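Local coordinates for protein lysyl-trna-dependent l-ysyl-phosphatidylgycerol synthase (Bacillus licheniformis, PDB 4V36) that transfers lysine from lysyl-tRNA to phosphatidylglycerol, making lysyl-phosphatidylglycerol, a membrane lipid modification linked to bacterial resistance, at residues 158-161 against 162-166; 167-170 against 171-175; 177-180 against 181-185; 184-188 against 189-193; 283-286 against 287-291. One frame throughout, in Å; residues are numbered along the deposited sequence.

Contact 1: residues 158-161 against 162-166; sequences SREF and LNELR
Phe-161 and Leu-165 meet one turn apart near the start of helix 159-173. Leu-165 reaches the Phe-161 ring over one face, offset toward its rim. The closest atoms are Leu-165 CD1 and Phe-161 CE2, 3.6 Å apart. The ring lies there because Phe-161 CG is anti to the backbone N (chi1 -176°). Both side chains also pack on Val-198 of strand 196-200, so this side of the helix faces the sheet. Leu-162 CD1 lies over one face of the Arg-159 guanidinium, and Leu-162 N bonds to Ser-158 O at 3.0 Å. The Arg-159 chain bends twice beyond CG and crosses Asn-163 at about a right angle, with Arg-159 CD 3.4 Å from Asn-163 OD1. One water gives a bond to Asn-163 OD1 (2.8 Å) and accepts from Arg-166 NE (2.6 Å) and, weakly, from Arg-159 NH1. Ser-158 is the N-cap, and its OG accepts a weak bond from Phe-161 N at 3.4 Å. The chemistry is thus divided. An apolar side lies against the sheet. On the polar side a salt bridge to Glu-188 probably offsets the charge of Arg-159, and the water links three side chains.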
# COMPACT_ATOMS: atom_id res chain seq x y z
N SER A 158 2.33 21.91 -10.62
CA SER A 158 1.66 22.60 -11.72
C SER A 158 1.04 21.61 -12.69
O SER A 158 1.34 20.41 -12.65
CB SER A 158 2.64 23.50 -12.46
OG SER A 158 3.66 22.74 -13.09
N ARG A 159 0.18 22.11 -13.57
CA ARG A 159 -0.47 21.28 -14.58
C ARG A 159 0.56 20.72 -15.56
O ARG A 159 0.45 19.58 -16.01
CB ARG A 159 -1.54 22.07 -15.33
CG ARG A 159 -2.20 21.31 -16.48
CD ARG A 159 -2.77 19.98 -16.02
NE ARG A 159 -3.76 20.15 -14.96
CZ ARG A 159 -4.34 19.15 -14.31
NH1 ARG A 159 -4.02 17.90 -14.61
NH2 ARG A 159 -5.23 19.39 -13.37
N GLU A 160 1.56 21.53 -15.89
CA GLU A 160 2.62 21.11 -16.80
C GLU A 160 3.37 19.91 -16.23
O GLU A 160 3.72 18.99 -16.96
CB GLU A 160 3.58 22.26 -17.08
CG GLU A 160 4.74 21.89 -18.00
CD GLU A 160 5.63 23.07 -18.33
OE1 GLU A 160 5.28 24.21 -17.96
OE2 GLU A 160 6.69 22.85 -18.97
N PHE A 161 3.61 19.94 -14.93
CA PHE A 161 4.29 18.85 -14.25
C PHE A 161 3.42 17.60 -14.20
O PHE A 161 3.90 16.49 -14.46
CB PHE A 161 4.70 19.27 -12.83
CG PHE A 161 5.50 18.24 -12.10
CD1 PHE A 161 6.81 17.97 -12.48
CD2 PHE A 161 4.97 17.55 -11.03
CE1 PHE A 161 7.55 17.02 -11.81
CE2 PHE A 161 5.71 16.60 -10.35
CZ PHE A 161 7.01 16.34 -10.74
N LEU A 162 2.15 17.78 -13.88
CA LEU A 162 1.21 16.67 -13.81
C LEU A 162 0.98 16.04 -15.18
O LEU A 162 0.83 14.83 -15.29
CB LEU A 162 -0.12 17.13 -13.21
CG LEU A 162 -0.07 17.60 -11.75
CD1 LEU A 162 -1.44 18.06 -11.28
CD2 LEU A 162 0.47 16.49 -10.86
N ASN A 163 0.95 16.88 -16.22
CA ASN A 163 0.81 16.38 -17.58
C ASN A 163 1.96 15.46 -17.97
O ASN A 163 1.75 14.44 -18.62
CB ASN A 163 0.74 17.55 -18.57
CG ASN A 163 -0.61 18.22 -18.59
OD1 ASN A 163 -1.61 17.64 -18.16
ND2 ASN A 163 -0.66 19.45 -19.09
N GLU A 164 3.17 15.81 -17.55
CA GLU A 164 4.35 15.00 -17.83
C GLU A 164 4.30 13.68 -17.06
O GLU A 164 4.79 12.66 -17.54
CB GLU A 164 5.62 15.77 -17.48
CG GLU A 164 5.85 17.00 -18.34
CD GLU A 164 7.03 17.84 -17.88
OE1 GLU A 164 7.67 17.46 -16.87
OE2 GLU A 164 7.32 18.87 -18.52
N LEU A 165 3.70 13.71 -15.88
CA LEU A 165 3.54 12.50 -15.08
C LEU A 165 2.46 11.61 -15.68
O LEU A 165 2.56 10.38 -15.64
CB LEU A 165 3.20 12.84 -13.63
CG LEU A 165 4.22 13.66 -12.84
CD1 LEU A 165 3.79 13.78 -11.39
CD2 LEU A 165 5.61 13.04 -12.94
N ARG A 166 1.41 12.23 -16.22
CA ARG A 166 0.30 11.49 -16.81
C ARG A 166 0.75 10.74 -18.06
O ARG A 166 0.35 9.59 -18.28
CB ARG A 166 -0.86 12.43 -17.15
CG ARG A 166 -2.05 11.72 -17.77
CD ARG A 166 -3.20 12.67 -18.03
NE ARG A 166 -3.75 13.23 -16.80
CZ ARG A 166 -4.62 12.61 -16.02
NH1 ARG A 166 -5.05 11.39 -16.33
NH2 ARG A 166 -5.07 13.20 -14.92
O HOH W 1 -3.27 15.79 -16.96

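Contact 2: residues 167-170 against 171-175; sequences QVSD and EWLGR. With LYN (2,6-diamino-hexanoic acid amide), chain C.
This is an i to i+4 contact within the last turns of helix 159-173, where Ser-169 meets Leu-173 and Trp-172 turns to the bound lysine amide (LYN). Four backbone bonds carry the helix to its end. Leu-173 N to Ser-169 O is the shortest, at 2.9 Å. Leu-173 CD1 also comes 4.0 Å from Ser-169 OG. That hydroxyl is anti to the backbone N (chi1 176°) and bonds to Arg-227, another residue of the ligand pocket. The last bond runs from Gly-174 N to Asp-170 O at 3.1 Å. Gly-174 has positive phi (67°) and is the first residue to leave helical geometry. A water donates to Asp-170 O at 2.7 Å and to Gly-174 O, bridging the two carbonyls as the helix ends. Trp-172 has CG anti to its own N (chi1 -176°), which carries the indole off the helix and toward the ligand. The six-membered part of the indole meets the ligand, with Trp-172 CH2 3.4 Å from LYN CB. The approach is oblique. On the protein side, Trp-172 makes an edge-to-face contact with Tyr-228. The helix end therefore offers the ligand an apolar surface beside the first carbon of its side chain, while the nearby Ser-169 hydroxyl holds a pocket arginine by a hydrogen bond.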
# COMPACT_ATOMS: atom_id res chain seq x y z
N GLN A 167 1.58 11.39 -18.87
CA GLN A 167 2.12 10.76 -20.07
C GLN A 167 2.93 9.52 -19.72
O GLN A 167 2.83 8.50 -20.40
CB GLN A 167 2.99 11.76 -20.85
CG GLN A 167 2.21 12.93 -21.44
CD GLN A 167 3.12 13.98 -22.05
OE1 GLN A 167 4.34 13.86 -22.02
NE2 GLN A 167 2.51 15.02 -22.61
N VAL A 168 3.72 9.62 -18.66
CA VAL A 168 4.47 8.48 -18.15
C VAL A 168 3.53 7.41 -17.60
O VAL A 168 3.71 6.22 -17.86
CB VAL A 168 5.47 8.91 -17.05
CG1 VAL A 168 6.10 7.69 -16.40
CG2 VAL A 168 6.53 9.83 -17.63
N SER A 169 2.52 7.85 -16.86
CA SER A 169 1.56 6.93 -16.26
C SER A 169 0.74 6.20 -17.32
O SER A 169 0.61 4.97 -17.27
CB SER A 169 0.62 7.69 -15.31
OG SER A 169 -0.38 6.84 -14.80
N ASP A 170 0.18 6.94 -18.27
CA ASP A 170 -0.63 6.36 -19.34
C ASP A 170 0.16 5.34 -20.15
O ASP A 170 -0.36 4.29 -20.52
CB ASP A 170 -1.16 7.45 -20.27
CG ASP A 170 -2.27 8.27 -19.64
OD1 ASP A 170 -2.86 7.80 -18.64
OD2 ASP A 170 -2.56 9.37 -20.15
N GLU A 171 1.43 5.66 -20.42
CA GLU A 171 2.29 4.77 -21.18
C GLU A 171 2.59 3.50 -20.39
O GLU A 171 2.68 2.41 -20.95
CB GLU A 171 3.59 5.49 -21.56
CG GLU A 171 4.42 4.78 -22.62
CD GLU A 171 5.52 5.66 -23.17
OE1 GLU A 171 5.72 6.78 -22.63
OE2 GLU A 171 6.20 5.25 -24.13
N TRP A 172 2.74 3.66 -19.08
CA TRP A 172 3.01 2.54 -18.19
C TRP A 172 1.80 1.62 -18.06
O TRP A 172 1.94 0.39 -18.03
CB TRP A 172 3.43 3.05 -16.81
CG TRP A 172 3.82 1.98 -15.84
CD1 TRP A 172 5.04 1.39 -15.73
CD2 TRP A 172 2.99 1.39 -14.83
NE1 TRP A 172 5.02 0.45 -14.72
CE2 TRP A 172 3.77 0.44 -14.15
CE3 TRP A 172 1.66 1.57 -14.44
CZ2 TRP A 172 3.27 -0.33 -13.11
CZ3 TRP A 172 1.16 0.81 -13.40
CH2 TRP A 172 1.97 -0.13 -12.74
N LEU A 173 0.61 2.21 -18.00
CA LEU A 173 -0.63 1.45 -17.84
C LEU A 173 -0.96 0.62 -19.07
O LEU A 173 -1.43 -0.51 -18.96
CB LEU A 173 -1.79 2.40 -17.53
CG LEU A 173 -1.84 2.99 -16.12
CD1 LEU A 173 -2.96 4.02 -16.03
CD2 LEU A 173 -2.04 1.89 -15.09
N GLY A 174 -0.72 1.19 -20.25
CA GLY A 174 -1.07 0.52 -21.49
C GLY A 174 -2.57 0.42 -21.63
O GLY A 174 -3.28 1.42 -21.50
N ARG A 175 -3.07 -0.78 -21.88
CA ARG A 175 -4.50 -0.99 -22.03
C ARG A 175 -5.16 -1.28 -20.69
O ARG A 175 -6.38 -1.48 -20.62
CB ARG A 175 -4.78 -2.13 -23.01
CG ARG A 175 -4.53 -3.52 -22.44
CD ARG A 175 -4.89 -4.62 -23.43
NE ARG A 175 -3.89 -4.77 -24.49
CZ ARG A 175 -3.97 -4.21 -25.69
NH1 ARG A 175 -5.02 -3.45 -26.00
NH2 ARG A 175 -3.01 -4.41 -26.58
N LYN C . 1.77 1.83 -9.51
CA LYN C . 0.35 1.63 -9.24
CB LYN C . -0.19 0.53 -10.14
CG LYN C . -1.65 0.21 -9.85
CD LYN C . -2.37 -0.27 -11.11
CE LYN C . -1.75 -1.56 -11.64
NZ LYN C . -2.46 -1.97 -12.89
C LYN C . 0.16 1.26 -7.79
O LYN C . 0.92 0.46 -7.27
NT LYN C . -0.84 1.82 -7.11
O HOH W 2 -3.00 3.97 -20.99

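Contact 3: residues 177-180 against 181-185; sequences KEKG and FSLGF. With LYN (2,6-diamino-hexanoic acid amide), chain C.
Glu-178 lies across Phe-185, its carboxylate plane turned 61° from the ring. Phe-185 CB meets Glu-178 CD at 3.4 Å. Phe-185 CG sits between its backbone N and carbonyl carbon (chi1 49°), and the ring edge is turned to Lys-179 O, with Phe-185 CD2 3.3 Å from that oxygen. Glu-178 OE1 forms a salt bridge to Arg-227, and OE2 accepts from Phe-186 N. Lys-179 runs side by side with Leu-183, pointing the same way, and their closest atoms are Lys-179 CD and Leu-183 CD1, 3.8 Å apart. The lysine chain is extended until chi4 (58°), where a bend brings its NZ to 3.1 Å from LYN NZ. The aromatic ring of Tyr-288 gives Lys-179 a cation-pi partner. Residues 180-183 form a type II' turn, closed by Leu-183 N to Gly-180 O at 3.0 Å. The donor stands above the carbonyl plane. Beyond the turn, Gly-184 O accepts from LYN NT at 2.7 Å. The loop thus offers the ligand amide one backbone acceptor, while the amine of Lys-179 lies beside the side-chain amine at the ligand's other end.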
# COMPACT_ATOMS: atom_id res chain seq x y z
N LYS A 177 -6.55 -0.58 -16.86
CA LYS A 177 -7.19 0.51 -16.13
C LYS A 177 -6.71 0.52 -14.69
O LYS A 177 -6.07 -0.42 -14.23
CB LYS A 177 -8.71 0.38 -16.19
CG LYS A 177 -9.29 0.61 -17.57
CD LYS A 177 -8.99 2.01 -18.07
CE LYS A 177 -9.50 2.21 -19.49
NZ LYS A 177 -10.97 1.97 -19.59
N GLU A 178 -7.04 1.59 -13.97
CA GLU A 178 -6.56 1.78 -12.61
C GLU A 178 -7.24 0.85 -11.61
O GLU A 178 -8.41 0.52 -11.74
CB GLU A 178 -6.77 3.23 -12.17
CG GLU A 178 -5.95 4.26 -12.96
CD GLU A 178 -4.51 4.37 -12.48
OE1 GLU A 178 -4.00 3.42 -11.86
OE2 GLU A 178 -3.90 5.43 -12.73
N LYS A 179 -6.47 0.43 -10.61
CA LYS A 179 -7.02 -0.31 -9.48
C LYS A 179 -7.20 0.65 -8.31
O LYS A 179 -6.69 1.77 -8.34
CB LYS A 179 -6.11 -1.48 -9.09
CG LYS A 179 -5.98 -2.54 -10.17
CD LYS A 179 -5.00 -3.64 -9.77
CE LYS A 179 -4.93 -4.72 -10.83
NZ LYS A 179 -4.53 -4.19 -12.16
N GLY A 180 -7.91 0.22 -7.27
CA GLY A 180 -8.20 1.10 -6.16
C GLY A 180 -8.25 0.43 -4.80
O GLY A 180 -7.64 -0.61 -4.58
N PHE A 181 -9.00 1.06 -3.89
CA PHE A 181 -9.16 0.59 -2.51
C PHE A 181 -7.82 0.49 -1.77
O PHE A 181 -7.44 1.41 -1.04
CB PHE A 181 -9.88 -0.75 -2.47
CG PHE A 181 -10.19 -1.23 -1.08
CD1 PHE A 181 -11.11 -0.55 -0.29
CD2 PHE A 181 -9.57 -2.36 -0.56
CE1 PHE A 181 -11.40 -0.99 0.99
CE2 PHE A 181 -9.86 -2.79 0.72
CZ PHE A 181 -10.77 -2.11 1.50
N SER A 182 -7.12 -0.62 -1.96
CA SER A 182 -5.86 -0.86 -1.26
C SER A 182 -4.66 -0.44 -2.10
O SER A 182 -3.52 -0.49 -1.64
CB SER A 182 -5.73 -2.33 -0.88
OG SER A 182 -5.73 -3.15 -2.04
N LEU A 183 -4.92 -0.03 -3.34
CA LEU A 183 -3.87 0.45 -4.23
C LEU A 183 -4.17 1.87 -4.67
O LEU A 183 -5.33 2.29 -4.71
CB LEU A 183 -3.73 -0.46 -5.45
CG LEU A 183 -3.36 -1.92 -5.20
CD1 LEU A 183 -3.38 -2.72 -6.49
CD2 LEU A 183 -1.99 -2.02 -4.53
N GLY A 184 -3.13 2.63 -4.98
CA GLY A 184 -3.31 3.99 -5.44
C GLY A 184 -3.50 4.08 -6.94
O GLY A 184 -3.19 3.13 -7.67
N PHE A 185 -4.02 5.21 -7.39
CA PHE A 185 -4.17 5.46 -8.82
C PHE A 185 -3.87 6.93 -9.11
O PHE A 185 -3.67 7.72 -8.19
CB PHE A 185 -5.58 5.09 -9.30
CG PHE A 185 -6.69 5.65 -8.46
CD1 PHE A 185 -7.19 6.92 -8.68
CD2 PHE A 185 -7.25 4.89 -7.44
CE1 PHE A 185 -8.21 7.43 -7.91
CE2 PHE A 185 -8.28 5.39 -6.66
CZ PHE A 185 -8.76 6.66 -6.90
N LYN C . 1.77 1.83 -9.51
CA LYN C . 0.35 1.63 -9.24
CB LYN C . -0.19 0.53 -10.14
CG LYN C . -1.65 0.21 -9.85
CD LYN C . -2.37 -0.27 -11.11
CE LYN C . -1.75 -1.56 -11.64
NZ LYN C . -2.46 -1.97 -12.89
C LYN C . 0.16 1.26 -7.79
O LYN C . 0.92 0.46 -7.27
NT LYN C . -0.84 1.82 -7.11

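Contact 4: residues 184-188 against 189-193; sequences GFFQE and DYLQK. With LYN (2,6-diamino-hexanoic acid amide), chain C.
Leu-191 places a methyl almost squarely over the centre of the Phe-186 ring. This is a CH-pi contact: Leu-191 CD1 is 3.7 Å from the ring centroid and only 12° off the ring normal. The two side chains cross at about a right angle. Phe-186 is the centre of an inverse gamma turn. Its CG is anti to the backbone N (chi1 -161°), which turns the ring toward Leu-191 and helix 159-173. There it also packs on Leu-165, Arg-166 and Ser-169.

Gln-187 is the N-cap of helix 188-191. Its extended chain runs alongside the first turn, where Gln-187 OE1 accepts from Tyr-190 N at 3.2 Å. That capping bond is weak and bent. Gln-187 OE1 also touches Asp-189 CB at 3.3 Å. The backbone adds a firmer bond, from Leu-191 N to Gln-187 O at 2.9 Å. Asp-189 O accepts from Lys-193 NZ at 3.1 Å and from Gln-192 N, and the two donors approach from opposite faces of the carbonyl plane. Lys-193 thus folds back to Asp-189.

Tyr-190 CD2 lies 3.7 Å from Phe-185 O, and the tyrosine OH bonds to Asp-224. Asp-224 belongs to the ligand pocket and also takes a weak bond from Gly-184 N. The arrangement is an N-capped short helix following a pocket loop, with Tyr-190 as a second-shell residue to Asp-224 at the lysine amide site.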
# COMPACT_ATOMS: atom_id res chain seq x y z
N GLY A 184 -3.13 2.63 -4.98
CA GLY A 184 -3.31 3.99 -5.44
C GLY A 184 -3.50 4.08 -6.94
O GLY A 184 -3.19 3.13 -7.67
N PHE A 185 -4.02 5.21 -7.39
CA PHE A 185 -4.17 5.46 -8.82
C PHE A 185 -3.87 6.93 -9.11
O PHE A 185 -3.67 7.72 -8.19
CB PHE A 185 -5.58 5.09 -9.30
CG PHE A 185 -6.69 5.65 -8.46
CD1 PHE A 185 -7.19 6.92 -8.68
CD2 PHE A 185 -7.25 4.89 -7.44
CE1 PHE A 185 -8.21 7.43 -7.91
CE2 PHE A 185 -8.28 5.39 -6.66
CZ PHE A 185 -8.76 6.66 -6.90
N PHE A 186 -3.82 7.27 -10.39
CA PHE A 186 -3.47 8.63 -10.80
C PHE A 186 -4.64 9.59 -10.60
O PHE A 186 -5.46 9.77 -11.50
CB PHE A 186 -3.01 8.65 -12.26
CG PHE A 186 -2.21 9.86 -12.63
CD1 PHE A 186 -2.84 11.06 -12.94
CD2 PHE A 186 -0.83 9.81 -12.67
CE1 PHE A 186 -2.11 12.18 -13.28
CE2 PHE A 186 -0.09 10.93 -13.01
CZ PHE A 186 -0.73 12.11 -13.32
N GLN A 187 -4.71 10.19 -9.42
CA GLN A 187 -5.67 11.26 -9.16
C GLN A 187 -4.93 12.52 -8.72
O GLN A 187 -4.09 12.47 -7.83
CB GLN A 187 -6.69 10.85 -8.09
CG GLN A 187 -7.73 11.92 -7.82
CD GLN A 187 -8.46 11.72 -6.51
OE1 GLN A 187 -8.01 12.17 -5.46
NE2 GLN A 187 -9.60 11.03 -6.57
N GLU A 188 -5.26 13.64 -9.35
CA GLU A 188 -4.56 14.89 -9.12
C GLU A 188 -4.66 15.38 -7.68
O GLU A 188 -3.66 15.81 -7.10
CB GLU A 188 -5.11 15.96 -10.08
CG GLU A 188 -4.95 15.57 -11.54
CD GLU A 188 -5.77 16.43 -12.48
OE1 GLU A 188 -6.49 17.32 -11.99
OE2 GLU A 188 -5.69 16.21 -13.70
N ASP A 189 -5.85 15.29 -7.09
CA ASP A 189 -6.04 15.63 -5.68
C ASP A 189 -5.12 14.80 -4.79
O ASP A 189 -4.45 15.33 -3.90
CB ASP A 189 -7.50 15.42 -5.26
CG ASP A 189 -8.37 16.62 -5.57
OD1 ASP A 189 -7.90 17.76 -5.42
OD2 ASP A 189 -9.54 16.41 -5.95
N TYR A 190 -5.10 13.50 -5.05
CA TYR A 190 -4.29 12.56 -4.29
C TYR A 190 -2.80 12.85 -4.43
O TYR A 190 -2.05 12.77 -3.45
CB TYR A 190 -4.60 11.13 -4.74
CG TYR A 190 -3.72 10.06 -4.13
CD1 TYR A 190 -3.77 9.79 -2.77
CD2 TYR A 190 -2.87 9.30 -4.92
CE1 TYR A 190 -2.97 8.81 -2.21
CE2 TYR A 190 -2.07 8.32 -4.37
CZ TYR A 190 -2.13 8.08 -3.01
OH TYR A 190 -1.33 7.10 -2.46
N LEU A 191 -2.38 13.20 -5.64
CA LEU A 191 -0.97 13.44 -5.92
C LEU A 191 -0.44 14.72 -5.28
O LEU A 191 0.77 14.88 -5.12
CB LEU A 191 -0.74 13.48 -7.44
CG LEU A 191 -0.91 12.15 -8.17
CD1 LEU A 191 -0.68 12.32 -9.66
CD2 LEU A 191 0.02 11.10 -7.58
N GLN A 192 -1.34 15.63 -4.92
CA GLN A 192 -0.95 16.89 -4.28
C GLN A 192 -0.68 16.70 -2.79
O GLN A 192 -0.20 17.62 -2.12
CB GLN A 192 -2.03 17.95 -4.48
CG GLN A 192 -2.28 18.36 -5.93
CD GLN A 192 -1.20 19.27 -6.49
OE1 GLN A 192 -0.29 19.69 -5.77
NE2 GLN A 192 -1.31 19.59 -7.77
N LYS A 193 -0.98 15.52 -2.28
CA LYS A 193 -0.94 15.27 -0.84
C LYS A 193 0.43 14.78 -0.35
O LYS A 193 0.63 14.59 0.85
CB LYS A 193 -2.00 14.24 -0.45
CG LYS A 193 -3.43 14.69 -0.72
CD LYS A 193 -3.84 15.80 0.23
CE LYS A 193 -5.29 16.21 0.00
NZ LYS A 193 -5.51 16.78 -1.36
N LYN C . 1.77 1.83 -9.51
CA LYN C . 0.35 1.63 -9.24
CB LYN C . -0.19 0.53 -10.14
CG LYN C . -1.65 0.21 -9.85
CD LYN C . -2.37 -0.27 -11.11
CE LYN C . -1.75 -1.56 -11.64
NZ LYN C . -2.46 -1.97 -12.89
C LYN C . 0.16 1.26 -7.79
O LYN C . 0.92 0.46 -7.27
NT LYN C . -0.84 1.82 -7.11

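Contact 5: residues 283-286 against 287-291; sequences FNNV and SYMYS
Val-286 sets its CG1 obliquely against the Tyr-290 ring, 3.8 Å from Tyr-290 CD2, and the two side chains cross at a slant. The contact lies at the C-terminal end of helix 276-285, and Val-286 is the first residue to leave helical geometry. The branch that touches the tyrosine is the one anti to the backbone N (chi1 -167°). One face of the same ring has Met-289 CB above its centre, 4.1 Å from the plane. Tyr-290 is therefore met at an edge by the first residue beyond the helix and over a face by its own neighbour. Its hydroxyl bonds to Leu-115 O on strand 111-122, and its ring touches Met-260 of strand 255-261, which ties the segment to the sheet. The Met-289 side chain crosses that of Asn-285 at about a right angle and packs further on Met-260 and on Met-323 of helix 319-330. Tyr-288 turns to a different neighbourhood. It packs on Thr-327 and Ile-330, so helix 319-330 receives side chains from both Tyr-288 and Met-289. The edge contact of Tyr-290 is made by the backbone: Val-286 CA lies in the plane of the ring, 3.9 Å from Tyr-290 CE2.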
# COMPACT_ATOMS: atom_id res chain seq x y z
N PHE A 283 -4.26 -17.98 -6.53
CA PHE A 283 -3.43 -17.88 -7.72
C PHE A 283 -4.04 -16.91 -8.74
O PHE A 283 -3.33 -16.29 -9.53
CB PHE A 283 -3.20 -19.25 -8.35
CG PHE A 283 -2.22 -20.11 -7.60
CD1 PHE A 283 -0.86 -19.86 -7.69
CD2 PHE A 283 -2.65 -21.16 -6.81
CE1 PHE A 283 0.05 -20.64 -7.00
CE2 PHE A 283 -1.75 -21.95 -6.12
CZ PHE A 283 -0.40 -21.69 -6.22
N ASN A 284 -5.36 -16.79 -8.71
CA ASN A 284 -6.05 -15.78 -9.50
C ASN A 284 -5.74 -14.39 -8.97
O ASN A 284 -5.65 -13.42 -9.73
CB ASN A 284 -7.57 -16.02 -9.47
CG ASN A 284 -8.34 -14.92 -10.18
OD1 ASN A 284 -8.70 -13.91 -9.58
ND2 ASN A 284 -8.61 -15.12 -11.47
N ASN A 285 -5.56 -14.30 -7.66
CA ASN A 285 -5.40 -13.03 -6.97
C ASN A 285 -4.02 -12.41 -7.12
O ASN A 285 -3.87 -11.19 -7.06
CB ASN A 285 -5.72 -13.22 -5.48
CG ASN A 285 -5.36 -12.02 -4.64
OD1 ASN A 285 -4.23 -11.91 -4.15
ND2 ASN A 285 -6.30 -11.10 -4.48
N VAL A 286 -3.00 -13.25 -7.33
CA VAL A 286 -1.62 -12.77 -7.42
C VAL A 286 -1.44 -11.72 -8.51
O VAL A 286 -0.90 -12.01 -9.59
CB VAL A 286 -0.63 -13.94 -7.67
CG1 VAL A 286 0.80 -13.48 -7.43
CG2 VAL A 286 -0.97 -15.12 -6.78
N SER A 287 -1.89 -10.51 -8.22
CA SER A 287 -1.85 -9.38 -9.15
C SER A 287 -2.37 -8.12 -8.48
O SER A 287 -1.88 -7.02 -8.74
CB SER A 287 -2.67 -9.68 -10.41
OG SER A 287 -2.82 -8.51 -11.21
N TYR A 288 -3.37 -8.29 -7.62
CA TYR A 288 -4.09 -7.17 -7.04
C TYR A 288 -3.57 -6.78 -5.66
O TYR A 288 -3.91 -5.72 -5.14
CB TYR A 288 -5.58 -7.50 -6.94
CG TYR A 288 -6.28 -7.64 -8.27
CD1 TYR A 288 -6.12 -8.77 -9.06
CD2 TYR A 288 -7.13 -6.64 -8.74
CE1 TYR A 288 -6.76 -8.90 -10.27
CE2 TYR A 288 -7.77 -6.76 -9.96
CZ TYR A 288 -7.58 -7.89 -10.72
OH TYR A 288 -8.22 -8.02 -11.93
N MET A 289 -2.74 -7.63 -5.07
CA MET A 289 -2.29 -7.41 -3.70
C MET A 289 -0.79 -7.12 -3.60
O MET A 289 -0.32 -6.65 -2.56
CB MET A 289 -2.63 -8.62 -2.83
CG MET A 289 -4.10 -9.00 -2.84
SD MET A 289 -4.56 -10.01 -1.42
CE MET A 289 -3.13 -11.09 -1.29
N TYR A 290 -0.05 -7.40 -4.66
CA TYR A 290 1.40 -7.26 -4.63
C TYR A 290 1.88 -6.21 -5.63
O TYR A 290 1.90 -6.45 -6.84
CB TYR A 290 2.06 -8.60 -4.89
CG TYR A 290 1.43 -9.73 -4.12
CD1 TYR A 290 1.52 -9.79 -2.73
CD2 TYR A 290 0.73 -10.74 -4.77
CE1 TYR A 290 0.94 -10.82 -2.02
CE2 TYR A 290 0.14 -11.78 -4.06
CZ TYR A 290 0.25 -11.81 -2.69
OH TYR A 290 -0.33 -12.84 -1.98
N SER A 291 2.28 -5.05 -5.11
CA SER A 291 2.68 -3.93 -5.94
C SER A 291 4.07 -4.12 -6.55
O SER A 291 4.82 -5.01 -6.13
CB SER A 291 2.65 -2.63 -5.13
OG SER A 291 3.43 -2.75 -3.95

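Overall arrangement
The five contacts follow one another along the chain, contacts 3 and 4 overlapping, and all lie within the C-terminal phosphatidylglycerol lysyltransferase region. Contacts 1 and 2 follow each other on helix 159-173, with centres 13 Å apart. Contact 3 is in the loop after that helix. Contact 4 shares Gly-184 and Phe-185 with it and runs on into helix 188-191. That chain then packs back on helix 159-173, so contact 4 touches both contacts 1 and 2. Contact 5, at the end of helix 276-285, touches contact 3 but stays about 17 Å from contact 1 between nearest atoms. Contacts 2, 3 and 4 all touch the lysine amide. One nearly continuous run, 167-193, thus supplies part of its pocket.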